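Local coordinates for putative sporulation-specific glycosylase YdhD (Bacillus subtilis subsp. subtilis str. 168, PDB 3CZ8), which is probably a sporulation-specific glycosidase that cleaves glycosyl bonds of a polysaccharide, this chain being its glycosyl hydrolase family 18 domain, at residues T10-V15 and S34-F39; Y166-I171 and E206-Q211; I219-Y224 and I303-L308. The protein carries 1 engineered substitution. All blocks are in the same frame, centred on the assembly; numbering follows the deposited sequence. Where two conformers were deposited one is given.

Contact 1: residues T10-V15 and S34-F39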
# COMPACT_ATOMS: atom_id res chain seq x y z
N THR A 10 -5.07 -4.67 -3.86
CA THR A 10 -4.72 -6.08 -3.89
C THR A 10 -3.31 -6.27 -3.33
O THR A 10 -2.34 -5.74 -3.87
CB THR A 10 -4.81 -6.66 -5.32
OG1 THR A 10 -6.12 -6.44 -5.85
CG2 THR A 10 -4.52 -8.17 -5.32
N LEU A 11 -3.21 -7.03 -2.23
CA LEU A 11 -1.92 -7.34 -1.65
C LEU A 11 -1.30 -8.56 -2.32
O LEU A 11 -1.98 -9.56 -2.56
CB LEU A 11 -2.03 -7.57 -0.13
CG LEU A 11 -0.73 -7.76 0.66
CD1 LEU A 11 0.06 -6.45 0.77
CD2 LEU A 11 -1.02 -8.33 2.04
N SER A 12 -0.02 -8.46 -2.64
CA SER A 12 0.73 -9.60 -3.11
C SER A 12 2.16 -9.60 -2.59
O SER A 12 2.75 -8.54 -2.35
CB SER A 12 0.69 -9.69 -4.64
OG SER A 12 1.47 -8.68 -5.25
N PHE A 13 2.70 -10.80 -2.39
CA PHE A 13 4.07 -11.02 -1.93
C PHE A 13 4.95 -11.42 -3.12
O PHE A 13 4.64 -12.36 -3.85
CB PHE A 13 4.08 -12.11 -0.86
CG PHE A 13 5.41 -12.31 -0.19
CD1 PHE A 13 6.23 -13.38 -0.56
CD2 PHE A 13 5.85 -11.44 0.81
CE1 PHE A 13 7.46 -13.58 0.05
CE2 PHE A 13 7.07 -11.64 1.44
CZ PHE A 13 7.88 -12.71 1.06
N TYR A 14 6.05 -10.70 -3.31
CA TYR A 14 6.87 -10.94 -4.49
C TYR A 14 8.33 -11.18 -4.17
O TYR A 14 8.85 -10.70 -3.16
CB TYR A 14 6.67 -9.84 -5.56
CG TYR A 14 7.47 -8.57 -5.36
CD1 TYR A 14 8.59 -8.31 -6.14
CD2 TYR A 14 7.10 -7.62 -4.40
CE1 TYR A 14 9.32 -7.15 -5.98
CE2 TYR A 14 7.84 -6.45 -4.23
CZ TYR A 14 8.95 -6.22 -5.02
OH TYR A 14 9.70 -5.08 -4.87
N VAL A 15 8.99 -11.95 -5.04
CA VAL A 15 10.33 -12.45 -4.77
C VAL A 15 11.39 -11.64 -5.52
O VAL A 15 11.30 -11.45 -6.74
CB VAL A 15 10.40 -13.97 -5.10
CG1 VAL A 15 11.81 -14.50 -5.02
CG2 VAL A 15 9.51 -14.75 -4.13
N SER A 34 11.23 -15.40 -10.49
CA SER A 34 10.44 -14.63 -9.52
C SER A 34 9.02 -15.16 -9.42
O SER A 34 8.59 -15.97 -10.24
CB SER A 34 10.44 -13.15 -9.89
OG SER A 34 9.87 -12.36 -8.85
N SER A 35 8.30 -14.70 -8.40
CA SER A 35 6.91 -15.08 -8.23
C SER A 35 6.11 -13.96 -7.59
O SER A 35 6.67 -13.04 -7.00
CB SER A 35 6.77 -16.39 -7.43
OG SER A 35 7.42 -16.30 -6.18
N ILE A 36 4.79 -14.03 -7.74
CA ILE A 36 3.86 -13.13 -7.07
C ILE A 36 2.82 -14.02 -6.41
O ILE A 36 2.18 -14.83 -7.09
CB ILE A 36 3.20 -12.14 -8.08
CG1 ILE A 36 4.17 -11.01 -8.42
CG2 ILE A 36 1.90 -11.57 -7.54
CD1 ILE A 36 3.79 -10.22 -9.65
N SER A 37 2.67 -13.90 -5.09
CA SER A 37 1.64 -14.63 -4.38
C SER A 37 0.46 -13.71 -4.12
O SER A 37 0.54 -12.80 -3.29
CB SER A 37 2.19 -15.22 -3.07
OG SER A 37 3.46 -15.81 -3.28
N ILE A 38 -0.63 -13.96 -4.80
CA ILE A 38 -1.81 -13.16 -4.71
C ILE A 38 -2.67 -13.49 -3.51
O ILE A 38 -3.08 -14.58 -3.36
CB ILE A 38 -2.63 -13.24 -5.98
CG1 ILE A 38 -1.83 -12.78 -7.17
CG2 ILE A 38 -3.84 -12.40 -5.88
CD1 ILE A 38 -2.31 -13.27 -8.39
N PHE A 39 -2.98 -12.50 -2.69
CA PHE A 39 -3.78 -12.69 -1.50
C PHE A 39 -5.25 -12.63 -1.81
O PHE A 39 -5.62 -11.99 -2.71
CB PHE A 39 -3.38 -11.70 -0.41
CG PHE A 39 -2.20 -12.14 0.38
CD1 PHE A 39 -2.35 -12.61 1.65
CD2 PHE A 39 -0.95 -12.12 -0.15
CE1 PHE A 39 -1.28 -13.04 2.34
CE2 PHE A 39 0.09 -12.55 0.56
CZ PHE A 39 -0.07 -13.00 1.79
O HOH W 1 5.75 -14.96 -4.42
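L11 CD2 lies over one face of the F39 ring, 4.3 Å above its centre. Followed outward, F39 CB lies 3.3 Å from L11 O, the same oxygen that accepts a hydrogen bond from F39 N. Beyond it CG stands anti to the carbonyl carbon (chi1 -84°), which starts the ring toward L11. F39 CD2 lies 3.7 Å from L11 O, and F39 CE2 meets F13 CB at the ring edge, 4.3 Å away. The segments lie on strands 9-17 and 35-42 of the TIM-type barrel of family 18 hydrolases, where 9-17 runs antiparallel to its neighbours; the F39 side chain is about 6 Å from that of E120, the predicted proton donor. F13 and S37 form a hydrogen-bonded pair, and a water donates to F13 O while also bonding S35 OG and S37 OG. S37 OG has a second partner in T116, and S35 OG is hydrogen-bonded to a glycerol, probably from the crystallisation liquor. Where the pairing ends, S34 OG donates to V15 O (2.7 Å), in the carbonyl plane on a lone pair. An alanine at S34 would probably leave V15 O without this donor. On the face opposite F13 and S37, I36 CG2 packs 3.7 Å from S12 CB.

Contact 2: residues Y166-I171 and E206-Q211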
# COMPACT_ATOMS: atom_id res chain seq x y z
N TYR A 166 5.22 -25.05 13.51
CA TYR A 166 6.01 -24.91 12.29
C TYR A 166 7.34 -25.63 12.40
O TYR A 166 8.33 -25.07 12.88
CB TYR A 166 6.19 -23.43 11.93
CG TYR A 166 4.88 -22.71 11.82
CD1 TYR A 166 4.09 -22.85 10.67
CD2 TYR A 166 4.40 -21.90 12.85
CE1 TYR A 166 2.87 -22.20 10.55
CE2 TYR A 166 3.17 -21.25 12.75
CZ TYR A 166 2.42 -21.41 11.59
OH TYR A 166 1.22 -20.78 11.45
N ASP A 167 7.34 -26.88 11.97
CA ASP A 167 8.55 -27.69 11.94
C ASP A 167 9.35 -27.31 10.70
O ASP A 167 9.01 -27.72 9.60
CB ASP A 167 8.15 -29.17 11.89
CG ASP A 167 9.34 -30.11 11.94
OD1 ASP A 167 9.12 -31.34 11.89
OD2 ASP A 167 10.50 -29.65 12.04
N TYR A 168 10.43 -26.54 10.89
CA TYR A 168 11.26 -26.06 9.77
C TYR A 168 11.89 -27.18 8.94
O TYR A 168 11.94 -27.09 7.71
CB TYR A 168 12.36 -25.12 10.26
CG TYR A 168 11.99 -23.64 10.31
CD1 TYR A 168 10.67 -23.22 10.54
CD2 TYR A 168 12.96 -22.66 10.16
CE1 TYR A 168 10.34 -21.87 10.59
CE2 TYR A 168 12.64 -21.31 10.22
CZ TYR A 168 11.34 -20.92 10.44
OH TYR A 168 11.03 -19.58 10.50
N GLY A 169 12.38 -28.22 9.61
CA GLY A 169 13.06 -29.33 8.95
C GLY A 169 12.08 -30.20 8.18
O GLY A 169 12.39 -30.66 7.08
N GLY A 170 10.91 -30.42 8.76
CA GLY A 170 9.85 -31.19 8.13
C GLY A 170 9.15 -30.45 6.99
O GLY A 170 8.78 -31.07 5.98
N ILE A 171 8.96 -29.15 7.16
CA ILE A 171 8.37 -28.29 6.11
C ILE A 171 9.37 -28.09 4.97
O ILE A 171 9.03 -28.26 3.80
CB ILE A 171 7.91 -26.92 6.68
CG1 ILE A 171 6.69 -27.08 7.59
CG2 ILE A 171 7.59 -25.91 5.56
CD1 ILE A 171 6.38 -25.83 8.42
N GLU A 206 20.52 -18.77 10.88
CA GLU A 206 21.41 -19.78 11.47
C GLU A 206 20.65 -21.04 11.90
O GLU A 206 21.13 -22.15 11.70
CB GLU A 206 22.16 -19.19 12.67
CG GLU A 206 23.64 -19.56 12.74
CD GLU A 206 24.54 -18.53 12.08
OE1 GLU A 206 24.53 -17.36 12.51
OE2 GLU A 206 25.26 -18.90 11.13
N PHE A 207 19.46 -20.83 12.46
CA PHE A 207 18.55 -21.91 12.84
C PHE A 207 17.97 -22.62 11.61
O PHE A 207 17.76 -23.84 11.64
CB PHE A 207 17.44 -21.34 13.73
CG PHE A 207 16.37 -22.33 14.10
CD1 PHE A 207 16.58 -23.27 15.10
CD2 PHE A 207 15.12 -22.29 13.47
CE1 PHE A 207 15.59 -24.18 15.46
CE2 PHE A 207 14.12 -23.19 13.82
CZ PHE A 207 14.36 -24.14 14.82
N THR A 208 17.71 -21.86 10.55
CA THR A 208 17.09 -22.40 9.33
C THR A 208 18.06 -23.16 8.41
O THR A 208 17.70 -24.21 7.86
CB THR A 208 16.38 -21.29 8.52
OG1 THR A 208 15.66 -20.43 9.41
CG2 THR A 208 15.39 -21.89 7.55
N ILE A 209 19.28 -22.66 8.25
CA ILE A 209 20.27 -23.28 7.36
C ILE A 209 20.84 -24.60 7.92
O ILE A 209 21.56 -25.32 7.22
CB ILE A 209 21.43 -22.31 7.01
CG1 ILE A 209 22.22 -21.94 8.28
CG2 ILE A 209 20.90 -21.09 6.26
CD1 ILE A 209 23.34 -20.97 8.07
N ALA A 210 20.53 -24.89 9.18
CA ALA A 210 20.86 -26.16 9.81
C ALA A 210 19.76 -27.18 9.57
O ALA A 210 19.89 -28.34 9.97
CB ALA A 210 21.07 -25.96 11.31
N GLN A 211 18.68 -26.76 8.91
CA GLN A 211 17.50 -27.58 8.75
C GLN A 211 16.95 -27.65 7.32
O GLN A 211 16.28 -28.62 6.96
CB GLN A 211 16.40 -27.11 9.71
CG GLN A 211 16.52 -27.67 11.11
CD GLN A 211 15.55 -27.03 12.08
OE1 GLN A 211 15.58 -25.82 12.30
NE2 GLN A 211 14.67 -27.85 12.66
O HOH W 2 14.31 -29.38 5.52
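Y168 meets F207 and T208 where two outer helices of the TIM-type barrel come together, helix 168-174 leading into strand 177-181 and helix 198-208 coming after that strand. The Y168 and F207 side chains cross at about a right angle, but their rings are oblique, with planes at 52° and centroids 5.6 Å apart. Y168 CD2 approaches F207 CE2 to 3.9 Å. CG of F207, anti to the backbone N (chi1 175°), sets the ring off toward Y168. T208 comes to a different part of the tyrosine: its OG1 lies in the ring plane at the edge, 3.2 Å from Y168 CE2, while its methyl CG2 packs 3.6 Å from Y168 CD2. That hydroxyl is hydrogen-bonded to T204 O, one turn back in its own helix, and the Y168 hydroxyl is bonded to P153 O at the end of strand 147-153. The tyrosine is thus tied at its hydroxyl and packed at its edge, with I180 of the barrel wall touching both Y168 and T208. D167 caps the start of helix 168-174 through OD2, with weak bonds from G169 N and G170 N. Q211 lies beside this first turn, its CB 4.1 Å from G169 CA. The two backbones are joined by a water that donates to both G169 O, at 2.8 Å, and Q211 O, at 2.6 Å.

Contact 3: residues I219-Y224 and I303-L308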
# COMPACT_ATOMS: atom_id res chain seq x y z
N ILE A 219 13.94 -14.64 2.62
CA ILE A 219 13.73 -13.77 3.79
C ILE A 219 12.73 -12.64 3.47
O ILE A 219 13.05 -11.71 2.73
CB ILE A 219 15.06 -13.21 4.36
CG1 ILE A 219 16.07 -14.34 4.66
CG2 ILE A 219 14.82 -12.34 5.60
CD1 ILE A 219 15.60 -15.40 5.68
N GLY A 220 11.53 -12.74 4.02
CA GLY A 220 10.51 -11.70 3.87
C GLY A 220 10.84 -10.47 4.70
O GLY A 220 11.25 -10.58 5.85
N VAL A 221 10.67 -9.29 4.10
CA VAL A 221 10.92 -8.01 4.80
C VAL A 221 9.60 -7.42 5.36
O VAL A 221 8.51 -7.79 4.90
CB VAL A 221 11.68 -7.00 3.90
CG1 VAL A 221 13.02 -7.57 3.42
CG2 VAL A 221 10.82 -6.50 2.75
N PRO A 222 9.69 -6.53 6.39
CA PRO A 222 8.48 -5.96 7.00
C PRO A 222 7.54 -5.23 6.04
O PRO A 222 7.99 -4.55 5.12
CB PRO A 222 9.04 -4.95 8.01
CG PRO A 222 10.39 -5.41 8.30
CD PRO A 222 10.91 -6.03 7.05
N LEU A 223 6.25 -5.42 6.26
CA LEU A 223 5.23 -4.64 5.58
C LEU A 223 5.00 -3.32 6.32
O LEU A 223 4.85 -2.27 5.70
CB LEU A 223 3.94 -5.47 5.49
CG LEU A 223 2.62 -4.92 4.92
CD1 LEU A 223 2.74 -4.32 3.52
CD2 LEU A 223 1.56 -6.02 4.95
N TYR A 224 5.02 -3.38 7.66
CA TYR A 224 4.67 -2.25 8.55
C TYR A 224 5.83 -1.80 9.45
O TYR A 224 6.57 -2.64 9.96
CB TYR A 224 3.53 -2.65 9.49
CG TYR A 224 2.19 -2.95 8.87
CD1 TYR A 224 1.47 -1.96 8.20
CD2 TYR A 224 1.60 -4.21 9.02
CE1 TYR A 224 0.23 -2.22 7.65
CE2 TYR A 224 0.35 -4.48 8.47
CZ TYR A 224 -0.33 -3.49 7.79
OH TYR A 224 -1.57 -3.74 7.24
N ILE A 303 15.29 -12.16 -1.27
CA ILE A 303 14.53 -11.28 -0.39
C ILE A 303 13.08 -11.32 -0.90
O ILE A 303 12.85 -11.38 -2.11
CB ILE A 303 15.15 -9.84 -0.42
CG1 ILE A 303 16.37 -9.74 0.52
CG2 ILE A 303 14.12 -8.74 -0.13
CD1 ILE A 303 16.06 -9.56 1.99
N GLY A 304 12.12 -11.36 0.01
CA GLY A 304 10.70 -11.25 -0.36
C GLY A 304 10.10 -9.96 0.17
O GLY A 304 10.43 -9.52 1.27
N ALA A 305 9.20 -9.34 -0.60
CA ALA A 305 8.62 -8.05 -0.22
C ALA A 305 7.17 -7.88 -0.69
O ALA A 305 6.61 -8.78 -1.31
CB ALA A 305 9.48 -6.90 -0.73
N TRP A 306 6.59 -6.72 -0.40
CA TRP A 306 5.16 -6.50 -0.61
C TRP A 306 4.84 -5.43 -1.64
O TRP A 306 5.54 -4.43 -1.75
CB TRP A 306 4.49 -6.14 0.71
CG TRP A 306 4.74 -7.13 1.81
CD1 TRP A 306 5.76 -7.10 2.73
CD2 TRP A 306 3.96 -8.29 2.11
NE1 TRP A 306 5.66 -8.17 3.58
CE2 TRP A 306 4.57 -8.92 3.22
CE3 TRP A 306 2.81 -8.86 1.54
CZ2 TRP A 306 4.05 -10.10 3.78
CZ3 TRP A 306 2.31 -10.03 2.10
CH2 TRP A 306 2.93 -10.64 3.21
N GLN A 307 3.77 -5.65 -2.40
CA GLN A 307 3.26 -4.65 -3.33
C GLN A 307 1.74 -4.56 -3.25
O GLN A 307 1.06 -5.55 -2.96
CB GLN A 307 3.73 -4.93 -4.76
CG GLN A 307 3.66 -6.39 -5.16
CD GLN A 307 4.05 -6.65 -6.61
OE1 GLN A 307 4.82 -5.90 -7.21
NE2 GLN A 307 3.53 -7.74 -7.16
N LEU A 308 1.22 -3.36 -3.47
CA LEU A 308 -0.22 -3.12 -3.51
C LEU A 308 -0.60 -2.64 -4.90
O LEU A 308 -0.04 -1.67 -5.40
CB LEU A 308 -0.64 -2.07 -2.48
CG LEU A 308 -0.90 -2.43 -1.01
CD1 LEU A 308 -1.93 -3.56 -0.87
CD2 LEU A 308 0.39 -2.74 -0.23
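The seam where strand 302-310, the last of the TIM-type barrel, runs parallel to strand 217-220 joins I219 and G220 to I303 and G304; beyond it strand 302-310 carries W306 toward the catalytic end. G304 N donates to I219 O almost straight (173° at the hydrogen), although the donor stands well above that carbonyl's plane. G304 O then accepts from V221 N at 2.8 Å. G220 CA makes a CA-H...O contact with G304 O at 3.4 Å. Past G220 the chain leaves the strand, and side chains take over. V221 spreads its two methyls: CG1 lies 3.9 Å from I303 CG2, and CG2 lies 3.8 Å from A305 CB. Its carbonyl meets the edge of the W306 indole, where NE1 donates to V221 O at 3.2 Å. The oxygen lies in the ring plane, but the bond is bent, 135° at the hydrogen. L223 crosses the indole at about a right angle. Its CB sits over one face, 3.9 Å from the centroid of the five-membered ring in a CH-pi contact, and CG, anti to the backbone N (chi1 175°), leads on to CD1, 3.8 Å from W306 CG. F13 meets the same indole edge-to-face, and a glycerol, probably from the crystallisation liquor, is about 4 Å from the W306 side chain. A tryptophan on the last barrel strand commonly floors the sugar site in family 18 chitinases, and W306 is consistent with that role. With its N-H held by V221 O and one face against L223, the indole is likely to have little freedom to turn.

Contacts 1 and 3 are parts of one barrel wall, their centres 9 Å apart, because strands 9-17 and 302-310 are neighbours. Y14 N lies 2.8 Å from A305 O, and S12 OG lies 3.0 Å from Q307 NE2, both probable hydrogen bonds, while F13 CZ packs on G304 CA at 3.5 Å. Both contacts also touch the second subunit. Contact 2 lies toward the outside of the barrel, its centre 23 Å from contact 1 and 21 Å from contact 3, touching neither. F39 of contact 1 and W306 of contact 3 come within about 6 and 7 Å of the side chain of E120, the predicted proton donor, against about 11 Å for Y168 of contact 2.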